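Local coordinates for protein lytic chitin monooxygenase (Enterococcus faecalis, PDB 4ALS) that cleaves the glycosidic bonds of crystalline chitin by oxidation, using a single copper ion, and works together with a chitinase to break the polymer down, at residues 21-26 and 63-68; 83-88 and 121-126. All blocks are in the same frame, centred on the assembly; numbering follows the deposited sequence. Where two conformers were deposited one is given.

Contact 1: residues 21-26 and 63-68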
ATOM      1  N   LEU A  21       9.593   5.235 -11.264  1.00  6.75           N
ATOM      2  CA  LEU A  21       8.841   6.475 -11.132  1.00  6.68           C
ATOM      3  C   LEU A  21       9.049   7.151  -9.775  1.00  6.58           C
ATOM      4  O   LEU A  21       8.720   8.330  -9.613  1.00  6.64           O
ATOM      5  CB  LEU A  21       7.346   6.245 -11.447  1.00  6.86           C
ATOM      6  CG  LEU A  21       7.055   5.812 -12.891  1.00  6.98           C
ATOM      7  CD1 LEU A  21       5.568   5.609 -13.130  1.00  7.11           C
ATOM      8  CD2 LEU A  21       7.602   6.842 -13.861  1.00  7.32           C
ATOM      9  N   ASN A  22       9.567   6.376  -8.816  1.00  6.30           N
ATOM     10  CA  ASN A  22      10.083   6.892  -7.542  1.00  6.18           C
ATOM     11  C   ASN A  22      11.559   6.576  -7.459  1.00  6.46           C
ATOM     12  O   ASN A  22      11.978   5.452  -7.752  1.00  6.76           O
ATOM     13  CB  ASN A  22       9.350   6.271  -6.342  1.00  5.88           C
ATOM     14  CG  ASN A  22       7.917   6.761  -6.216  1.00  5.62           C
ATOM     15  OD1 ASN A  22       7.589   7.885  -6.619  1.00  5.55           O
ATOM     16  ND2 ASN A  22       7.053   5.924  -5.639  1.00  5.48           N
ATOM     17  N   THR A  23      12.349   7.573  -7.085  1.00  6.67           N
ATOM     18  CA  THR A  23      13.783   7.375  -6.898  1.00  6.73           C
ATOM     19  C   THR A  23      14.083   7.261  -5.406  1.00  6.78           C
ATOM     20  O   THR A  23      13.259   7.660  -4.566  1.00  6.78           O
ATOM     21  CB  THR A  23      14.619   8.540  -7.496  1.00  6.96           C
ATOM     22  OG1 THR A  23      14.607   9.652  -6.599  1.00  7.17           O
ATOM     23  CG2 THR A  23      14.069   8.991  -8.862  1.00  7.33           C
ATOM     24  N   ASN A  24      15.260   6.729  -5.083  1.00  6.90           N
ATOM     25  CA  ASN A  24      15.782   6.702  -3.703  1.00  6.93           C
ATOM     26  C   ASN A  24      14.822   6.033  -2.727  1.00  6.77           C
ATOM     27  O   ASN A  24      14.332   6.642  -1.774  1.00  6.95           O
ATOM     28  CB  ASN A  24      16.180   8.112  -3.261  1.00  7.47           C
ATOM     29  CG  ASN A  24      17.361   8.641  -4.046  1.00  7.84           C
ATOM     30  OD1 ASN A  24      18.525   8.419  -3.675  1.00  8.87           O
ATOM     31  ND2 ASN A  24      17.077   9.350  -5.137  1.00  7.75           N
ATOM     32  N   VAL A  25      14.544   4.762  -3.001  1.00  6.57           N
ATOM     33  CA  VAL A  25      13.542   3.990  -2.266  1.00  6.64           C
ATOM     34  C   VAL A  25      14.178   2.802  -1.535  1.00  6.18           C
ATOM     35  O   VAL A  25      13.462   1.896  -1.071  1.00  5.94           O
ATOM     36  CB  VAL A  25      12.421   3.465  -3.200  1.00  7.00           C
ATOM     37  CG1 VAL A  25      11.570   4.613  -3.742  1.00  7.42           C
ATOM     38  CG2 VAL A  25      13.005   2.611  -4.313  1.00  7.30           C
ATOM     39  N   GLY A  26      15.506   2.791  -1.413  1.00  5.91           N
ATOM     40  CA  GLY A  26      16.170   1.714  -0.675  1.00  5.59           C
ATOM     41  C   GLY A  26      15.866   0.345  -1.263  1.00  5.32           C
ATOM     42  O   GLY A  26      15.913   0.150  -2.487  1.00  5.45           O
ATOM     43  N   ALA A  63       3.991  16.711  -0.218  1.00  5.42           N
ATOM     44  CA  ALA A  63       2.981  16.698  -1.275  1.00  5.47           C
ATOM     45  C   ALA A  63       3.516  16.287  -2.652  1.00  5.58           C
ATOM     46  O   ALA A  63       2.749  15.791  -3.473  1.00  5.88           O
ATOM     47  CB  ALA A  63       2.269  18.049  -1.353  1.00  5.33           C
ATOM     48  N   THR A  64       4.819  16.495  -2.892  1.00  5.57           N
ATOM     49  CA  THR A  64       5.394  16.264  -4.226  1.00  5.69           C
ATOM     50  C   THR A  64       6.458  15.176  -4.323  1.00  5.67           C
ATOM     51  O   THR A  64       6.967  14.930  -5.412  1.00  5.59           O
ATOM     52  CB  THR A  64       6.009  17.552  -4.814  1.00  5.69           C
ATOM     53  OG1 THR A  64       7.052  18.026  -3.949  1.00  5.84           O
ATOM     54  CG2 THR A  64       4.958  18.636  -4.979  1.00  5.83           C
ATOM     55  N   ARG A  65       6.788  14.521  -3.208  1.00  5.84           N
ATOM     56  CA  ARG A  65       7.877  13.541  -3.201  1.00  6.07           C
ATOM     57  C   ARG A  65       7.625  12.318  -4.083  1.00  6.00           C
ATOM     58  O   ARG A  65       8.547  11.825  -4.746  1.00  6.23           O
ATOM     59  CB  ARG A  65       8.193  13.078  -1.772  1.00  6.37           C
ATOM     60  CG  ARG A  65       9.304  12.038  -1.690  1.00  6.77           C
ATOM     61  CD  ARG A  65      10.671  12.519  -2.156  1.00  7.19           C
ATOM     62  NE  ARG A  65      11.611  11.427  -1.926  1.00  7.93           N
ATOM     63  CZ  ARG A  65      12.006  10.564  -2.855  1.00  8.32           C
ATOM     64  NH1 ARG A  65      11.578  10.693  -4.113  1.00  9.00           N
ATOM     65  NH2 ARG A  65      12.828   9.563  -2.512  1.00  8.97           N
ATOM     66  N   TRP A  66       6.382  11.838  -4.095  1.00  5.92           N
ATOM     67  CA  TRP A  66       6.066  10.544  -4.719  1.00  5.98           C
ATOM     68  C   TRP A  66       5.222  10.655  -5.954  1.00  5.97           C
ATOM     69  O   TRP A  66       4.376  11.550  -6.077  1.00  6.03           O
ATOM     70  CB  TRP A  66       5.378   9.629  -3.708  1.00  6.12           C
ATOM     71  CG  TRP A  66       6.162   9.485  -2.439  1.00  6.30           C
ATOM     72  CD1 TRP A  66       5.787   9.896  -1.158  1.00  6.38           C
ATOM     73  CD2 TRP A  66       7.494   8.904  -2.287  1.00  6.30           C
ATOM     74  NE1 TRP A  66       6.769   9.600  -0.254  1.00  6.35           N
ATOM     75  CE2 TRP A  66       7.824   9.017  -0.858  1.00  6.32           C
ATOM     76  CE3 TRP A  66       8.418   8.322  -3.152  1.00  6.38           C
ATOM     77  CZ2 TRP A  66       9.027   8.552  -0.345  1.00  6.48           C
ATOM     78  CZ3 TRP A  66       9.628   7.856  -2.619  1.00  6.33           C
ATOM     79  CH2 TRP A  66       9.922   7.980  -1.240  1.00  6.39           C
ATOM     80  N   HIS A  67       5.442   9.721  -6.877  1.00  5.96           N
ATOM     81  CA  HIS A  67       4.603   9.615  -8.073  1.00  6.17           C
ATOM     82  C   HIS A  67       3.193   9.153  -7.737  1.00  6.03           C
ATOM     83  O   HIS A  67       3.004   8.181  -7.005  1.00  5.87           O
ATOM     84  CB  HIS A  67       5.248   8.659  -9.067  1.00  6.60           C
ATOM     85  CG  HIS A  67       4.472   8.520 -10.340  1.00  7.07           C
ATOM     86  ND1 HIS A  67       4.671   9.331 -11.391  1.00  7.60           N
ATOM     87  CD2 HIS A  67       3.440   7.658 -10.696  1.00  7.33           C
ATOM     88  CE1 HIS A  67       3.812   9.006 -12.378  1.00  7.87           C
ATOM     89  NE2 HIS A  67       3.053   7.992 -11.953  1.00  7.79           N
ATOM     90  N   LYS A  68       2.184   9.846  -8.262  1.00  5.93           N
ATOM     91  CA  LYS A  68       0.781   9.458  -8.065  1.00  6.09           C
ATOM     92  C   LYS A  68       0.177   8.858  -9.322  1.00  6.02           C
ATOM     93  O   LYS A  68       0.445   9.326 -10.438  1.00  6.29           O
ATOM     94  CB  LYS A  68      -0.072  10.671  -7.677  1.00  6.45           C
ATOM     95  CG  LYS A  68       0.216  11.239  -6.297  1.00  6.74           C
ATOM     96  CD  LYS A  68       1.199  12.378  -6.393  1.00  7.15           C
ATOM     97  CE  LYS A  68       1.529  12.973  -5.039  1.00  6.92           C
ATOM     98  NZ  LYS A  68       2.799  13.726  -5.241  1.00  6.67           N
TER
HETATM   99  O   HOH W   1       4.294   6.544  -5.247  1.00  3.85           O
HETATM  100  O   HOH W   2      11.319  10.180  -6.990  1.00 11.80           O
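His67 and Asn22 bury the most surface where residues 21-26 meet residues 63-68. In this LPMO of the chitin-binding type-4 family, residues 21-26 lie in the loop between helix 10-13 and strand 36-38, and residues 63-68 in the loop before strand 69-71. Asn22 reaches across with its amide. Its OD1 accepts a hydrogen bond from the backbone N of His67 at 2.8 Å. The bond is almost straight (177°) and uses a lone pair in the carbonyl plane. ND2 gives one bond to the backbone O of Arg10 and another to a water that in turn donates a hydrogen bond to His67 O. Both ends of the amide are thus used, which fixes its rotation. The same amide stands at the edge of the Trp66 ring, with Asn22 CG 3.5 Å from Trp66 CE3. Trp66 NE1 points elsewhere, to Glu60 O.

The His67 ring is swung out with CG anti to the backbone N (chi1 -178°). One of its faces receives Leu21 CD1, 3.8 Å from the ring centroid, in a CH-pi contact. Phe13 meets the same histidine ring edge-to-face.

Arg65 lays its CG over the centre of the Trp66 ring, then bends at chi2 toward residues 23-24. Its NE is held in a salt bridge by Glu60. Its NH2 donates to Thr23 O at 2.8 Å, with that oxygen 7° out of the guanidinium plane.

Contact 2: residues 83-88 and 121-126. With CU (copper (II) ion), chain B.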
ATOM      1  N   THR A  83       5.146 -12.708  -5.187  1.00  5.84           N
ATOM      2  CA  THR A  83       6.350 -13.460  -5.575  1.00  5.95           C
ATOM      3  C   THR A  83       6.477 -14.746  -4.774  1.00  6.04           C
ATOM      4  O   THR A  83       7.130 -15.693  -5.217  1.00  6.35           O
ATOM      5  CB  THR A  83       7.638 -12.627  -5.421  1.00  5.78           C
ATOM      6  OG1 THR A  83       7.865 -12.344  -4.027  1.00  5.74           O
ATOM      7  CG2 THR A  83       7.539 -11.335  -6.206  1.00  5.99           C
ATOM      8  N   ALA A  84       5.854 -14.774  -3.600  1.00  6.24           N
ATOM      9  CA  ALA A  84       5.755 -15.977  -2.759  1.00  6.40           C
ATOM     10  C   ALA A  84       4.338 -16.022  -2.206  1.00  6.65           C
ATOM     11  O   ALA A  84       3.953 -15.205  -1.355  1.00  6.78           O
ATOM     12  CB  ALA A  84       6.793 -15.972  -1.633  1.00  6.49           C
ATOM     13  N   GLN A  85       3.543 -16.952  -2.733  1.00  7.13           N
ATOM     14  CA  GLN A  85       2.171 -17.131  -2.275  1.00  7.31           C
ATOM     15  C   GLN A  85       2.145 -17.677  -0.854  1.00  7.40           C
ATOM     16  O   GLN A  85       2.956 -18.538  -0.497  1.00  8.13           O
ATOM     17  CB  GLN A  85       1.423 -18.091  -3.197  1.00  7.69           C
ATOM     18  CG  GLN A  85       1.266 -17.618  -4.630  1.00  8.37           C
ATOM     19  CD  GLN A  85       1.115 -18.790  -5.573  1.00  9.01           C
ATOM     20  OE1 GLN A  85       2.107 -19.343  -6.059  1.00 10.01           O
ATOM     21  NE2 GLN A  85      -0.123 -19.169  -5.843  1.00  9.16           N
ATOM     22  N   HIS A  86       1.238 -17.153  -0.033  1.00  6.95           N
ATOM     23  CA  HIS A  86       1.047 -17.689   1.312  1.00  6.91           C
ATOM     24  C   HIS A  86      -0.418 -17.794   1.598  1.00  6.93           C
ATOM     25  O   HIS A  86      -1.209 -16.979   1.121  1.00  6.92           O
ATOM     26  CB  HIS A  86       1.660 -16.772   2.382  1.00  6.77           C
ATOM     27  CG  HIS A  86       3.130 -16.450   2.182  1.00  6.61           C
ATOM     28  ND1 HIS A  86       4.092 -17.402   2.127  1.00  6.57           N
ATOM     29  CD2 HIS A  86       3.780 -15.226   2.082  1.00  6.48           C
ATOM     30  CE1 HIS A  86       5.298 -16.810   1.977  1.00  6.50           C
ATOM     31  NE2 HIS A  86       5.107 -15.477   1.958  1.00  6.22           N
ATOM     32  N   ARG A  87      -0.777 -18.798   2.396  1.00  7.13           N
ATOM     33  CA  ARG A  87      -2.116 -18.921   2.958  0.50  7.03           C
ATOM     34  C   ARG A  87      -2.514 -17.563   3.544  1.00  6.88           C
ATOM     35  O   ARG A  87      -1.710 -16.916   4.233  1.00  6.70           O
ATOM     36  CB  ARG A  87      -2.095 -19.997   4.042  0.50  7.23           C
ATOM     37  CG  ARG A  87      -3.446 -20.586   4.390  0.50  7.33           C
ATOM     38  CD  ARG A  87      -3.252 -21.890   5.149  0.50  7.38           C
ATOM     39  NE  ARG A  87      -4.483 -22.346   5.778  0.50  7.44           N
ATOM     40  CZ  ARG A  87      -4.556 -23.406   6.578  0.50  7.44           C
ATOM     41  NH1 ARG A  87      -3.467 -24.125   6.834  0.25  7.47           N
ATOM     42  NH2 ARG A  87      -5.722 -23.756   7.115  0.50  7.63           N
ATOM     43  N   THR A  88      -3.745 -17.129   3.274  1.00  6.63           N
ATOM     44  CA  THR A  88      -4.136 -15.738   3.557  1.00  6.33           C
ATOM     45  C   THR A  88      -5.339 -15.613   4.484  1.00  6.26           C
ATOM     46  O   THR A  88      -6.351 -16.302   4.284  1.00  6.31           O
ATOM     47  CB  THR A  88      -4.456 -15.037   2.221  1.00  6.27           C
ATOM     48  OG1 THR A  88      -3.266 -14.972   1.432  1.00  6.38           O
ATOM     49  CG2 THR A  88      -4.995 -13.619   2.422  1.00  6.14           C
ATOM     50  N   GLN A 121      -8.406 -18.412   4.641  1.00  9.39           N
ATOM     51  CA  GLN A 121      -7.314 -19.337   4.944  1.00  9.26           C
ATOM     52  C   GLN A 121      -7.038 -20.239   3.750  1.00  9.31           C
ATOM     53  O   GLN A 121      -6.854 -21.449   3.897  1.00  9.67           O
ATOM     54  CB  GLN A 121      -7.599 -20.140   6.225  1.00  9.26           C
ATOM     55  CG  GLN A 121      -7.480 -19.304   7.488  1.00  9.02           C
ATOM     56  CD  GLN A 121      -6.038 -19.001   7.880  1.00  9.14           C
ATOM     57  OE1 GLN A 121      -5.084 -19.505   7.274  1.00  9.08           O
ATOM     58  NE2 GLN A 121      -5.875 -18.197   8.914  1.00  8.97           N
ATOM     59  N   GLU A 122      -7.022 -19.625   2.572  1.00  9.27           N
ATOM     60  CA  GLU A 122      -6.676 -20.290   1.321  1.00  9.50           C
ATOM     61  C   GLU A 122      -5.431 -19.640   0.725  1.00  9.34           C
ATOM     62  O   GLU A 122      -5.036 -18.544   1.152  1.00  8.99           O
ATOM     63  CB  GLU A 122      -7.848 -20.227   0.337  1.00 10.01           C
ATOM     64  CG  GLU A 122      -9.075 -20.984   0.825  1.00 10.55           C
ATOM     65  CD  GLU A 122     -10.303 -20.817  -0.048  1.00 11.19           C
ATOM     66  OE1 GLU A 122     -10.185 -20.343  -1.198  0.50 11.19           O
ATOM     67  OE2 GLU A 122     -11.404 -21.174   0.436  1.00 11.96           O
ATOM     68  N   VAL A 123      -4.811 -20.321  -0.237  1.00  9.28           N
ATOM     69  CA  VAL A 123      -3.607 -19.804  -0.901  1.00  9.22           C
ATOM     70  C   VAL A 123      -4.005 -19.124  -2.209  1.00  9.04           C
ATOM     71  O   VAL A 123      -4.450 -19.778  -3.150  1.00  9.28           O
ATOM     72  CB  VAL A 123      -2.520 -20.895  -1.135  1.00  9.24           C
ATOM     73  CG1 VAL A 123      -1.260 -20.275  -1.742  1.00  9.48           C
ATOM     74  CG2 VAL A 123      -2.178 -21.618   0.167  1.00  9.46           C
ATOM     75  N   PRO A 124      -3.863 -17.794  -2.273  1.00  8.86           N
ATOM     76  CA  PRO A 124      -4.252 -17.082  -3.490  1.00  9.06           C
ATOM     77  C   PRO A 124      -3.336 -17.365  -4.679  1.00  9.10           C
ATOM     78  O   PRO A 124      -2.208 -17.862  -4.518  1.00  9.03           O
ATOM     79  CB  PRO A 124      -4.172 -15.602  -3.081  1.00  9.09           C
ATOM     80  CG  PRO A 124      -3.201 -15.570  -1.954  1.00  9.23           C
ATOM     81  CD  PRO A 124      -3.283 -16.897  -1.258  1.00  8.94           C
ATOM     82  N   ASN A 125      -3.826 -17.034  -5.865  1.00  9.53           N
ATOM     83  CA  ASN A 125      -3.012 -17.056  -7.069  1.00  9.75           C
ATOM     84  C   ASN A 125      -1.926 -15.984  -6.993  1.00  9.07           C
ATOM     85  O   ASN A 125      -1.967 -15.109  -6.121  1.00  8.61           O
ATOM     86  CB  ASN A 125      -3.896 -16.837  -8.298  1.00 10.97           C
ATOM     87  CG  ASN A 125      -5.021 -17.850  -8.390  0.50 12.05           C
ATOM     88  OD1 ASN A 125      -6.192 -17.490  -8.522  0.75 13.54           O
ATOM     89  ND2 ASN A 125      -4.673 -19.123  -8.293  1.00 13.18           N
ATOM     90  N   LYS A 126      -0.959 -16.066  -7.899  1.00  8.74           N
ATOM     91  CA  LYS A 126       0.148 -15.109  -7.972  0.50  8.55           C
ATOM     92  C   LYS A 126      -0.303 -13.696  -8.360  1.00  8.04           C
ATOM     93  O   LYS A 126       0.380 -12.716  -8.068  1.00  7.91           O
ATOM     94  CB  LYS A 126       1.212 -15.610  -8.951  0.50  9.07           C
ATOM     95  CG  LYS A 126       1.917 -16.882  -8.505  0.50  9.55           C
ATOM     96  CD  LYS A 126       3.070 -17.227  -9.433  0.50  9.96           C
ATOM     97  CE  LYS A 126       4.237 -16.269  -9.234  0.50 10.44           C
ATOM     98  NZ  LYS A 126       4.702 -16.182  -7.824  0.50 10.69           N
TER
HETATM   99 CU    CU B 195       6.433 -14.113   1.598  1.00  5.43          CU
HETATM  100  O   HOH W   3       6.461 -18.402  -7.246  1.00 32.53           O
HETATM  101  O   HOH W   4      -2.715 -20.670  -7.360  1.00 23.68           O
HETATM  102  O   HOH W   5      -8.507 -23.358   5.997  1.00 14.64           O
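Gln85 lays its side chain across Lys126, with OE1 3.5 Å from Lys126 CG. The two chains cross at about a right angle. Gln85 runs extended beyond CG (chi2 154°), which carries its amide past Val123 to the backbone of Pro124. There NE2 donates to Pro124 O at 2.8 Å. The bond is nearly straight and meets a lone pair in the carbonyl plane; the oxygen also lies in the plane of the Gln85 amide. Nearer the backbone, Gln85 CB rests on Val123 CG1. In the conformer given, bends at chi3 and chi4 bring Lys126 NZ toward Thr83, and it bonds to Leu82 O and to a water.

At the surface, at one end of the beta-sandwich of this LPMO, residues 83-88 and 121-126 are neighbouring loops that run nearly antiparallel. The first carries His86, whose NE2 binds the copper at 1.9 Å. The backbone N of His1 binds the same ion, as in the histidine brace of these enzymes. The His86 side chain leaves the backbone away from residues 121-126, but its carbonyl faces them: O lies 3.2 Å from Pro124 CD and also accepts a hydrogen bond from Thr88 OG1. That hydroxyl sits against the proline ring too and is bonded to Trp148 NE1.

Farther along, the backbone N of Thr88 donates to Glu122 O at 2.9 Å. Arg87, in the conformer given, stretches out over Gln121, its guanidinium plane almost perpendicular to the Gln121 amide. NE reaches Gln121 O at 3.2 Å from above the carbonyl plane, in a bent bond. A water joins Arg87 NH2 to the same oxygen, while Gln121 NE2 bonds to Gly151 O.

In the fold
Contact 1 and contact 2 lie on opposite sides of the chain's centre. Their own centres are about 29 Å apart, and their nearest atoms about 15 Å, so they do not touch. Along the chain they follow in series: contact 1 closes at residue 68, before contact 2 opens at residue 83. Strands 69-71 and 74-82 fill the gap. Contact 2 holds the copper ligand His86, and the side chain of Thr83 comes within about 3 Å of that of His1, the other annotated ligand. Contact 1 lies away from the copper and joins two loops on the far side of the fold.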